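Local coordinates for protein endo-beta-1,4-mannanase (Alicyclobacillus acidocaldarius, PDB 4CD6) that probably hydrolyses internal beta-1,4-mannosidic linkages in mannans, as an endo-acting glycoside hydrolase of family 113 built on a TIM barrel, at residues F229-C234 against M279-P284; V148-T153 against T178-H183; G233-S238 against G297-Y302. One frame throughout, in Å; residues are numbered along the deposited sequence.

Contact 1 of 3, residues F229-C234 against M279-P284; sequences FMEVGC and MLWEWP. With IFM (5-hydroxymethyl-3,4-dihydroxypiperidine), chain B; BMA (beta-D-mannopyranose), chain C.
Glu231 and Trp281 run side by side in the same direction, the carboxylate stacked over one face of the indole with the two planes 13° apart. Glu231 CD comes to 3.4 Å from Trp281 CE3, the indole being carried there with CG anti to the backbone N (chi1 -169°). Farther along that same face sits C5 of the piperidine inhibitor, whose ring nitrogen donates to Glu231 OE1 at 2.7 Å. At the indole's rim, Trp281 NE1 makes a weak hydrogen bond of 3.4 Å to O2 of the bound mannose. The same mannose O2 donates to Glu282 OE2 at 2.6 Å. Lys93 forms a salt bridge with Glu231 OE2 and Tyr203 OH a hydrogen bond with Glu231 OE1, which together fix the carboxylate's rotation. A leucine in place of Trp281 would probably leave the Glu231 carboxylate and the inhibitor without their flat floor and the mannose hydroxyl without its indole N-H. Behind this shell the backbones are tied by Met279 N to Phe229 O, 2.8 Å, and by Trp281 N to Val232 O, 2.8 Å, while Val232 CG1 meets Leu280 CD2 at 3.6 Å. Neighbouring strands 7 and 8 of a TIM barrel, with a glutamate near the C-terminal end of the seventh and a cis peptide between Trp281 and Glu282 in the eighth, are the hallmark of clan GH-A active sites, where Glu231 is probably the nucleophile.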
loop_
_atom_site.group_PDB
_atom_site.type_symbol
_atom_site.label_atom_id
_atom_site.label_comp_id
_atom_site.label_asym_id
_atom_site.label_seq_id
_atom_site.Cartn_x
_atom_site.Cartn_y
_atom_site.Cartn_z
ATOM N N PHE A 229 -3.576 -6.495 -5.352
ATOM C CA PHE A 229 -3.865 -5.079 -5.075
ATOM C C PHE A 229 -3.153 -4.685 -3.788
ATOM O O PHE A 229 -3.494 -5.194 -2.727
ATOM C CB PHE A 229 -5.356 -4.874 -4.960
ATOM C CG PHE A 229 -6.142 -5.272 -6.201
ATOM C CD1 PHE A 229 -5.619 -5.121 -7.478
ATOM C CD2 PHE A 229 -7.451 -5.738 -6.067
ATOM C CE1 PHE A 229 -6.363 -5.470 -8.613
ATOM C CE2 PHE A 229 -8.191 -6.065 -7.177
ATOM C CZ PHE A 229 -7.652 -5.921 -8.450
ATOM N N MET A 230 -2.121 -3.825 -3.905
ATOM C CA MET A 230 -1.394 -3.381 -2.723
ATOM C C MET A 230 -2.160 -2.291 -1.990
ATOM O O MET A 230 -1.926 -2.092 -0.811
ATOM C CB MET A 230 0.016 -2.879 -3.046
ATOM C CG MET A 230 1.161 -3.856 -2.738
ATOM S SD MET A 230 1.279 -4.349 -1.000
ATOM C CE MET A 230 1.169 -2.789 -0.196
ATOM N N GLU A 231 -3.067 -1.614 -2.673
ATOM C CA GLU A 231 -4.078 -0.798 -1.982
ATOM C C GLU A 231 -5.398 -1.016 -2.671
ATOM O O GLU A 231 -5.493 -0.983 -3.891
ATOM C CB GLU A 231 -3.794 0.712 -2.039
ATOM C CG GLU A 231 -2.471 1.149 -1.492
ATOM C CD GLU A 231 -2.343 2.663 -1.394
ATOM O OE1 GLU A 231 -3.360 3.393 -1.478
ATOM O OE2 GLU A 231 -1.202 3.123 -1.209
ATOM N N VAL A 232 -6.437 -1.171 -1.874
ATOM C CA VAL A 232 -7.785 -1.088 -2.391
ATOM C C VAL A 232 -8.704 -0.747 -1.231
ATOM O O VAL A 232 -8.522 -1.241 -0.115
ATOM C CB VAL A 232 -8.172 -2.388 -3.140
ATOM C CG1 VAL A 232 -8.227 -3.578 -2.205
ATOM C CG2 VAL A 232 -9.445 -2.177 -3.945
ATOM N N GLY A 233 -9.668 0.139 -1.482
ATOM C CA GLY A 233 -10.543 0.594 -0.403
ATOM C C GLY A 233 -11.460 1.715 -0.880
ATOM O O GLY A 233 -11.423 2.153 -2.059
ATOM N N CYS A 234 -12.299 2.156 0.028
ATOM C CA CYS A 234 -13.261 3.236 -0.269
ATOM C C CYS A 234 -13.645 3.889 1.054
ATOM O O CYS A 234 -13.892 3.164 2.033
ATOM C CB CYS A 234 -14.531 2.680 -0.953
ATOM S SG CYS A 234 -15.681 3.954 -1.569
ATOM N N MET A 279 -4.759 -6.174 -0.457
ATOM C CA MET A 279 -4.190 -5.486 0.696
ATOM C C MET A 279 -5.049 -4.220 0.882
ATOM O O MET A 279 -4.956 -3.232 0.143
ATOM C CB MET A 279 -2.728 -5.153 0.456
ATOM C CG MET A 279 -1.970 -4.824 1.708
ATOM S SD MET A 279 -1.528 -6.236 2.716
ATOM C CE MET A 279 -0.297 -7.038 1.716
ATOM N N LEU A 280 -5.941 -4.307 1.840
ATOM C CA LEU A 280 -6.940 -3.272 2.013
ATOM C C LEU A 280 -6.333 -1.985 2.562
ATOM O O LEU A 280 -5.314 -1.998 3.237
ATOM C CB LEU A 280 -8.087 -3.771 2.898
ATOM C CG LEU A 280 -8.873 -5.011 2.405
ATOM C CD1 LEU A 280 -10.098 -5.259 3.279
ATOM C CD2 LEU A 280 -9.260 -4.899 0.960
ATOM N N TRP A 281 -6.992 -0.879 2.219
ATOM C CA TRP A 281 -6.612 0.472 2.666
ATOM C C TRP A 281 -7.814 0.966 3.435
ATOM O O TRP A 281 -8.878 1.047 2.849
ATOM C CB TRP A 281 -6.360 1.397 1.480
ATOM C CG TRP A 281 -5.722 2.687 1.867
ATOM C CD1 TRP A 281 -6.369 3.868 2.166
ATOM C CD2 TRP A 281 -4.328 2.947 2.040
ATOM N NE1 TRP A 281 -5.459 4.825 2.502
ATOM C CE2 TRP A 281 -4.200 4.288 2.428
ATOM C CE3 TRP A 281 -3.171 2.173 1.895
ATOM C CZ2 TRP A 281 -2.964 4.865 2.688
ATOM C CZ3 TRP A 281 -1.947 2.748 2.138
ATOM C CH2 TRP A 281 -1.846 4.086 2.529
ATOM N N GLU A 282 -7.726 1.255 4.733
ATOM C CA GLU A 282 -6.565 1.179 5.600
ATOM C C GLU A 282 -7.073 1.058 7.028
ATOM O O GLU A 282 -8.288 1.134 7.278
ATOM C CB GLU A 282 -5.678 2.439 5.462
ATOM C CG GLU A 282 -6.422 3.726 5.867
ATOM C CD GLU A 282 -5.572 4.970 5.874
ATOM O OE1 GLU A 282 -4.395 4.896 6.254
ATOM O OE2 GLU A 282 -6.121 6.043 5.555
ATOM N N TRP A 283 -6.135 0.941 7.960
ATOM C CA TRP A 283 -6.431 0.771 9.395
ATOM C C TRP A 283 -5.593 1.765 10.184
ATOM O O TRP A 283 -4.399 1.812 10.021
ATOM C CB TRP A 283 -6.063 -0.653 9.799
ATOM C CG TRP A 283 -6.667 -1.179 11.095
ATOM C CD1 TRP A 283 -6.164 -1.034 12.346
ATOM C CD2 TRP A 283 -7.837 -1.994 11.222
ATOM N NE1 TRP A 283 -6.964 -1.689 13.265
ATOM C CE2 TRP A 283 -8.008 -2.273 12.596
ATOM C CE3 TRP A 283 -8.781 -2.485 10.309
ATOM C CZ2 TRP A 283 -9.056 -3.054 13.070
ATOM C CZ3 TRP A 283 -9.839 -3.249 10.795
ATOM C CH2 TRP A 283 -9.957 -3.538 12.160
ATOM N N PRO A 284 -6.217 2.595 11.045
ATOM C CA PRO A 284 -5.456 3.625 11.754
ATOM C C PRO A 284 -4.663 3.118 12.950
ATOM O O PRO A 284 -5.089 2.171 13.585
ATOM C CB PRO A 284 -6.556 4.558 12.256
ATOM C CG PRO A 284 -7.719 3.642 12.505
ATOM C CD PRO A 284 -7.612 2.533 11.473
HETATM O O4 IFM B . -4.213 7.720 1.349
HETATM C C4 IFM B . -3.923 7.618 -0.058
HETATM C C3 IFM B . -2.460 7.221 -0.207
HETATM O O3 IFM B . -1.656 8.340 0.192
HETATM C C2 IFM B . -2.074 6.738 -1.615
HETATM N N IFM B . -3.154 5.983 -2.259
HETATM C C1 IFM B . -4.549 6.437 -2.152
HETATM C C5 IFM B . -4.874 6.592 -0.676
HETATM C C6 IFM B . -6.355 6.875 -0.419
HETATM O O6 IFM B . -6.798 8.145 -0.921
HETATM C C1 BMA C . -4.563 8.890 2.080
HETATM C C2 BMA C . -5.276 8.676 3.404
HETATM C C3 BMA C . -5.255 10.021 4.125
HETATM C C4 BMA C . -3.820 10.516 4.248
HETATM C C5 BMA C . -3.058 10.509 2.911
HETATM C C6 BMA C . -1.600 10.939 3.125
HETATM O O2 BMA C . -4.634 7.651 4.197
HETATM O O3 BMA C . -5.815 9.921 5.432
HETATM O O4 BMA C . -3.849 11.853 4.739
HETATM O O5 BMA C . -3.181 9.205 2.308
HETATM O O6 BMA C . -0.828 10.877 1.913
HETATM O O HOH W 1 -11.619 0.773 2.712
#

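Contact 2 of 3, residues V148-T153 against T178-H183; sequences VGCEMT and TYNCNH. With IFM (5-hydroxymethyl-3,4-dihydroxypiperidine), chain B.
Val148 donates its N-H to Thr178 O, 2.9 Å and 168° at the hydrogen, and its CG2 lies at the edge of the Tyr179 ring. Gly149 follows, passing so near the tyrosine that a CB would run into Tyr179 CE1; its carbonyl O accepts from Asn180 N at 2.9 Å. Cys150 and Asn180 form a parallel bridge pair, both side chains on the barrel-interior face that Glu231 also reaches. Glu151 comes just past the end of the strand, its N-H held by Asn180 O at 2.7 Å. With CG anti to the carbonyl carbon (chi1 -64°) and the chain extended beyond, the carboxylate reaches the inhibitor, whose nitrogen donates to Glu151 OE2 at 2.6 Å; Ser201 and Trp103 grip its two oxygens. Met152, centre of an inverse gamma turn, is pinned where its N-H meets Tyr179 OH at 3.0 Å, a hydroxyl also bonded to Glu156. Thr153 OG1 is hydrogen-bonded to two waters, which bridge to N and ND2 of Asn182. Strands 145-150 and 176-182, joined through helix 159-172, make a right-handed beta-alpha-beta unit of the TIM barrel, and a glutamate at the C-terminal end of the fourth strand is the clan GH-A acid/base, a role Glu151 probably plays.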
loop_
_atom_site.group_PDB
_atom_site.type_symbol
_atom_site.label_atom_id
_atom_site.label_comp_id
_atom_site.label_asym_id
_atom_site.label_seq_id
_atom_site.Cartn_x
_atom_site.Cartn_y
_atom_site.Cartn_z
ATOM N N VAL A 148 8.691 -1.477 -2.899
ATOM C CA VAL A 148 9.745 -0.516 -3.318
ATOM C C VAL A 148 9.214 0.833 -3.804
ATOM O O VAL A 148 9.983 1.796 -3.982
ATOM C CB VAL A 148 10.714 -1.122 -4.344
ATOM C CG1 VAL A 148 11.340 -2.389 -3.803
ATOM C CG2 VAL A 148 10.047 -1.420 -5.686
ATOM N N GLY A 149 7.909 0.927 -4.014
ATOM C CA GLY A 149 7.313 2.190 -4.367
ATOM C C GLY A 149 5.814 2.106 -4.511
ATOM O O GLY A 149 5.234 1.007 -4.642
ATOM N N CYS A 150 5.200 3.284 -4.517
ATOM C CA CYS A 150 3.766 3.423 -4.473
ATOM C C CYS A 150 3.288 4.610 -5.299
ATOM O O CYS A 150 3.529 5.768 -4.940
ATOM C CB CYS A 150 3.333 3.603 -3.018
ATOM S SG CYS A 150 1.576 3.735 -2.814
ATOM N N GLU A 151 2.626 4.330 -6.414
ATOM C CA GLU A 151 1.930 5.365 -7.197
ATOM C C GLU A 151 2.852 6.421 -7.810
ATOM O O GLU A 151 2.465 7.583 -7.985
ATOM C CB GLU A 151 0.843 6.034 -6.342
ATOM C CG GLU A 151 -0.277 5.110 -5.913
ATOM C CD GLU A 151 -1.265 5.726 -4.971
ATOM O OE1 GLU A 151 -1.278 6.976 -4.852
ATOM O OE2 GLU A 151 -2.062 4.939 -4.388
ATOM N N MET A 152 4.070 6.038 -8.151
ATOM C CA MET A 152 5.057 7.022 -8.617
ATOM C C MET A 152 4.955 7.208 -10.124
ATOM O O MET A 152 5.902 6.947 -10.841
ATOM C CB MET A 152 6.473 6.643 -8.204
ATOM C CG MET A 152 6.646 6.310 -6.721
ATOM S SD MET A 152 6.234 7.662 -5.639
ATOM C CE MET A 152 7.736 8.619 -5.908
ATOM N N THR A 153 3.802 7.679 -10.598
ATOM C CA THR A 153 3.552 7.741 -12.034
ATOM C C THR A 153 4.581 8.518 -12.843
ATOM O O THR A 153 5.064 8.011 -13.847
ATOM C CB THR A 153 2.129 8.220 -12.318
ATOM O OG1 THR A 153 1.249 7.265 -11.759
ATOM C CG2 THR A 153 1.866 8.307 -13.815
ATOM N N THR A 178 7.651 -6.160 -4.240
ATOM C CA THR A 178 6.641 -5.659 -5.175
ATOM C C THR A 178 6.839 -4.171 -5.427
ATOM O O THR A 178 7.528 -3.477 -4.633
ATOM C CB THR A 178 5.206 -5.943 -4.697
ATOM O OG1 THR A 178 4.318 -5.697 -5.790
ATOM C CG2 THR A 178 4.825 -5.072 -3.464
ATOM N N TYR A 179 6.304 -3.706 -6.553
ATOM C CA TYR A 179 6.119 -2.274 -6.826
ATOM C C TYR A 179 4.631 -2.063 -7.002
ATOM O O TYR A 179 3.988 -2.856 -7.669
ATOM C CB TYR A 179 6.882 -1.787 -8.089
ATOM C CG TYR A 179 6.516 -0.365 -8.441
ATOM C CD1 TYR A 179 6.983 0.701 -7.675
ATOM C CD2 TYR A 179 5.702 -0.081 -9.527
ATOM C CE1 TYR A 179 6.576 2.009 -7.952
ATOM C CE2 TYR A 179 5.293 1.202 -9.813
ATOM C CZ TYR A 179 5.776 2.263 -9.041
ATOM O OH TYR A 179 5.353 3.553 -9.287
ATOM N N ASN A 180 4.103 -0.991 -6.399
ATOM C CA ASN A 180 2.665 -0.675 -6.357
ATOM C C ASN A 180 2.411 0.518 -7.254
ATOM O O ASN A 180 2.792 1.657 -6.921
ATOM C CB ASN A 180 2.303 -0.452 -4.892
ATOM C CG ASN A 180 0.949 0.219 -4.631
ATOM O OD1 ASN A 180 0.067 0.437 -5.484
ATOM N ND2 ASN A 180 0.755 0.448 -3.373
ATOM N N CYS A 181 1.840 0.267 -8.436
ATOM C CA CYS A 181 1.554 1.326 -9.368
ATOM C C CYS A 181 0.136 1.842 -9.092
ATOM O O CYS A 181 -0.615 1.214 -8.372
ATOM C CB CYS A 181 1.683 0.838 -10.800
ATOM S SG CYS A 181 0.397 -0.285 -11.352
ATOM N N ASN A 182 -0.204 3.001 -9.643
ATOM C CA ASN A 182 -1.544 3.525 -9.501
ATOM C C ASN A 182 -2.508 2.764 -10.393
ATOM O O ASN A 182 -2.118 2.201 -11.401
ATOM C CB ASN A 182 -1.552 4.979 -9.921
ATOM C CG ASN A 182 -2.708 5.734 -9.328
ATOM O OD1 ASN A 182 -3.318 5.281 -8.370
ATOM N ND2 ASN A 182 -3.054 6.850 -9.938
ATOM N N HIS A 183 -3.785 2.787 -10.066
ATOM C CA HIS A 183 -4.766 2.299 -11.006
ATOM C C HIS A 183 -4.593 2.942 -12.383
ATOM O O HIS A 183 -4.275 4.142 -12.515
ATOM C CB HIS A 183 -6.166 2.512 -10.482
ATOM C CG HIS A 183 -6.523 3.947 -10.320
ATOM N ND1 HIS A 183 -6.255 4.656 -9.170
ATOM C CD2 HIS A 183 -7.073 4.819 -11.187
ATOM C CE1 HIS A 183 -6.662 5.903 -9.328
ATOM N NE2 HIS A 183 -7.151 6.031 -10.545
HETATM O O4 IFM B . -4.213 7.720 1.349
HETATM C C4 IFM B . -3.923 7.618 -0.058
HETATM C C3 IFM B . -2.460 7.221 -0.207
HETATM O O3 IFM B . -1.656 8.340 0.192
HETATM C C2 IFM B . -2.074 6.738 -1.615
HETATM N N IFM B . -3.154 5.983 -2.259
HETATM C C1 IFM B . -4.549 6.437 -2.152
HETATM C C5 IFM B . -4.874 6.592 -0.676
HETATM C C6 IFM B . -6.355 6.875 -0.419
HETATM O O6 IFM B . -6.798 8.145 -0.921
HETATM O O HOH W 2 1.749 4.763 -10.646
HETATM O O HOH W 3 -1.449 7.633 -12.331
#

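Contact 3 of 3, residues G233-S238 against G297-Y302; sequences GCPSRS and GSYCIY. With IFM (5-hydroxymethyl-3,4-dihydroxypiperidine), chain B.
Neither segment is helix or strand, and a hydrogen bond from Ser236 N to Ser298 O, 3.2 Å long, joins them where Pro235 and Tyr299 bring their CA atoms within 4.2 Å. These are beta-alpha loops of a TIM barrel, one leaving the seventh strand and the other the eighth, and such loops on the C-terminal side of the strands build the substrate cleft. Tyr299 forms part of its wall here. The proline lies alongside the phenol, with Pro235 CG over the ring face, 3.8 Å from the centroid and 20° off the normal, a CH-pi contact; Pro235 CD lies 3.3 Å from Tyr299 CE1. The backbone of Gly233 and Cys234 meets the same ring at its edge, so the phenol is wedged from two directions. Trp281 adds an edge-to-face ring contact. Held this way, Tyr299 sets its hydroxyl beside the hydroxymethyl arm of the inhibitor and bonds to Pro244 O. Ser236 has OG between its backbone N and carbonyl carbon (chi1 44°), which brings that oxygen to 3.4 Å from Gly297 CA; OG is also hydrogen-bonded to Asp296 O and Lys304. Gly297 lies beneath one face of the Arg237 guanidinium, although Arg237 is modelled in two conformers and this overlap is therefore doubtful. Ser298 shapes its own loop as an ST turn, OG accepting from Cys300 N while bonding to Asp296. A water links the two backbones, accepting from Cys234 N at 3.1 Å and lying 2.7 Å from Tyr299 O.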
loop_
_atom_site.group_PDB
_atom_site.type_symbol
_atom_site.label_atom_id
_atom_site.label_comp_id
_atom_site.label_asym_id
_atom_site.label_seq_id
_atom_site.Cartn_x
_atom_site.Cartn_y
_atom_site.Cartn_z
ATOM N N GLY A 233 -9.668 0.139 -1.482
ATOM C CA GLY A 233 -10.543 0.594 -0.403
ATOM C C GLY A 233 -11.460 1.715 -0.880
ATOM O O GLY A 233 -11.423 2.153 -2.059
ATOM N N CYS A 234 -12.299 2.156 0.028
ATOM C CA CYS A 234 -13.261 3.236 -0.269
ATOM C C CYS A 234 -13.645 3.889 1.054
ATOM O O CYS A 234 -13.892 3.164 2.033
ATOM C CB CYS A 234 -14.531 2.680 -0.953
ATOM S SG CYS A 234 -15.681 3.954 -1.569
ATOM N N PRO A 235 -13.709 5.247 1.091
ATOM C CA PRO A 235 -14.228 5.913 2.273
ATOM C C PRO A 235 -15.704 5.677 2.425
ATOM O O PRO A 235 -16.417 5.554 1.424
ATOM C CB PRO A 235 -14.004 7.393 1.982
ATOM C CG PRO A 235 -12.982 7.455 0.899
ATOM C CD PRO A 235 -13.183 6.202 0.103
ATOM N N SER A 236 -16.172 5.648 3.667
ATOM C CA SER A 236 -17.612 5.562 3.949
ATOM C C SER A 236 -18.208 6.965 3.935
ATOM O O SER A 236 -18.610 7.477 4.983
ATOM C CB SER A 236 -17.855 4.916 5.311
ATOM O OG SER A 236 -16.970 5.450 6.278
ATOM N N ARG A 237 -18.215 7.585 2.749
ATOM C CA ARG A 237 -18.864 8.886 2.524
ATOM C C ARG A 237 -19.732 8.825 1.288
ATOM O O ARG A 237 -19.461 8.064 0.347
ATOM C CB ARG A 237 -17.849 10.019 2.365
ATOM C CG ARG A 237 -17.309 10.509 3.695
ATOM C CD ARG A 237 -16.376 11.710 3.580
ATOM N NE ARG A 237 -15.691 11.862 4.864
ATOM C CZ ARG A 237 -16.268 12.316 5.968
ATOM N NH1 ARG A 237 -17.533 12.705 5.947
ATOM N NH2 ARG A 237 -15.575 12.389 7.087
ATOM N N SER A 238 -20.787 9.620 1.292
ATOM C CA SER A 238 -21.716 9.706 0.192
ATOM C C SER A 238 -21.001 9.974 -1.152
ATOM O O SER A 238 -20.170 10.890 -1.259
ATOM C CB SER A 238 -22.721 10.826 0.489
ATOM O OG SER A 238 -23.738 10.824 -0.485
ATOM N N GLY A 297 -16.181 8.544 8.647
ATOM C CA GLY A 297 -16.111 8.662 7.182
ATOM C C GLY A 297 -14.813 8.145 6.532
ATOM O O GLY A 297 -14.598 8.318 5.325
ATOM N N SER A 298 -13.948 7.513 7.325
ATOM C CA SER A 298 -12.634 7.090 6.838
ATOM C C SER A 298 -12.704 5.832 5.977
ATOM O O SER A 298 -13.779 5.246 5.770
ATOM C CB SER A 298 -11.659 6.867 7.996
ATOM O OG SER A 298 -11.892 5.624 8.630
ATOM N N TYR A 299 -11.539 5.457 5.459
ATOM C CA TYR A 299 -11.352 4.183 4.748
ATOM C C TYR A 299 -11.484 2.949 5.652
ATOM O O TYR A 299 -11.642 1.816 5.157
ATOM C CB TYR A 299 -9.959 4.183 4.102
ATOM C CG TYR A 299 -9.854 4.980 2.850
ATOM C CD1 TYR A 299 -10.179 4.428 1.627
ATOM C CD2 TYR A 299 -9.362 6.291 2.867
ATOM C CE1 TYR A 299 -10.058 5.167 0.450
ATOM C CE2 TYR A 299 -9.231 7.018 1.703
ATOM C CZ TYR A 299 -9.591 6.471 0.496
ATOM O OH TYR A 299 -9.471 7.239 -0.660
ATOM N N CYS A 300 -11.369 3.122 6.958
ATOM C CA CYS A 300 -11.433 1.975 7.858
ATOM C C CYS A 300 -12.794 1.258 7.763
ATOM O O CYS A 300 -13.845 1.893 7.688
ATOM C CB CYS A 300 -11.107 2.370 9.306
ATOM S SG CYS A 300 -10.815 0.955 10.368
ATOM N N ILE A 301 -12.758 -0.073 7.718
ATOM C CA ILE A 301 -13.985 -0.852 7.662
ATOM C C ILE A 301 -14.497 -1.256 9.050
ATOM O O ILE A 301 -15.600 -1.782 9.157
ATOM C CB ILE A 301 -13.848 -2.120 6.794
ATOM C CG1 ILE A 301 -12.810 -3.102 7.356
ATOM C CG2 ILE A 301 -13.530 -1.738 5.351
ATOM C CD1 ILE A 301 -12.721 -4.365 6.525
ATOM N N TYR A 302 -13.701 -1.022 10.098
ATOM C CA TYR A 302 -13.998 -1.525 11.460
ATOM C C TYR A 302 -15.325 -0.999 11.977
ATOM O O TYR A 302 -15.549 0.209 11.973
ATOM C CB TYR A 302 -12.891 -1.072 12.419
ATOM C CG TYR A 302 -12.962 -1.586 13.859
ATOM C CD1 TYR A 302 -12.900 -2.954 14.140
ATOM C CD2 TYR A 302 -13.041 -0.690 14.935
ATOM C CE1 TYR A 302 -12.923 -3.419 15.442
ATOM C CE2 TYR A 302 -13.076 -1.142 16.252
ATOM C CZ TYR A 302 -13.008 -2.503 16.502
ATOM O OH TYR A 302 -13.038 -2.954 17.797
HETATM O O4 IFM B . -4.213 7.720 1.349
HETATM C C4 IFM B . -3.923 7.618 -0.058
HETATM C C3 IFM B . -2.460 7.221 -0.207
HETATM O O3 IFM B . -1.656 8.340 0.192
HETATM C C2 IFM B . -2.074 6.738 -1.615
HETATM N N IFM B . -3.154 5.983 -2.259
HETATM C C1 IFM B . -4.549 6.437 -2.152
HETATM C C5 IFM B . -4.874 6.592 -0.676
HETATM C C6 IFM B . -6.355 6.875 -0.419
HETATM O O6 IFM B . -6.798 8.145 -0.921
HETATM O O HOH W 1 -11.619 0.773 2.712
#

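Overall arrangement
From the N terminus, contact 2 comes first: it closes a loop of 24 residues around helix 159-172 and stands apart in series, complete before either of the others begins. Contact 1 starts within strand 227-232 and contact 3 just past its end, sharing Gly233 and Cys234. Contact 1 closes first, by way of helix 255-268, onto strand 275-283; contact 3 closes later, ahead of helix 305-318, so their loops overlap and neither lies wholly inside the other. Contacts 1 and 2 thus join neighbouring strands within one eight-stranded barrel, while contact 3 ties two loops at the C-terminal ends of the strands. All three touch the inhibitor, and Glu231 OE1 stands 3.5 Å from Glu151 OE2 across the site.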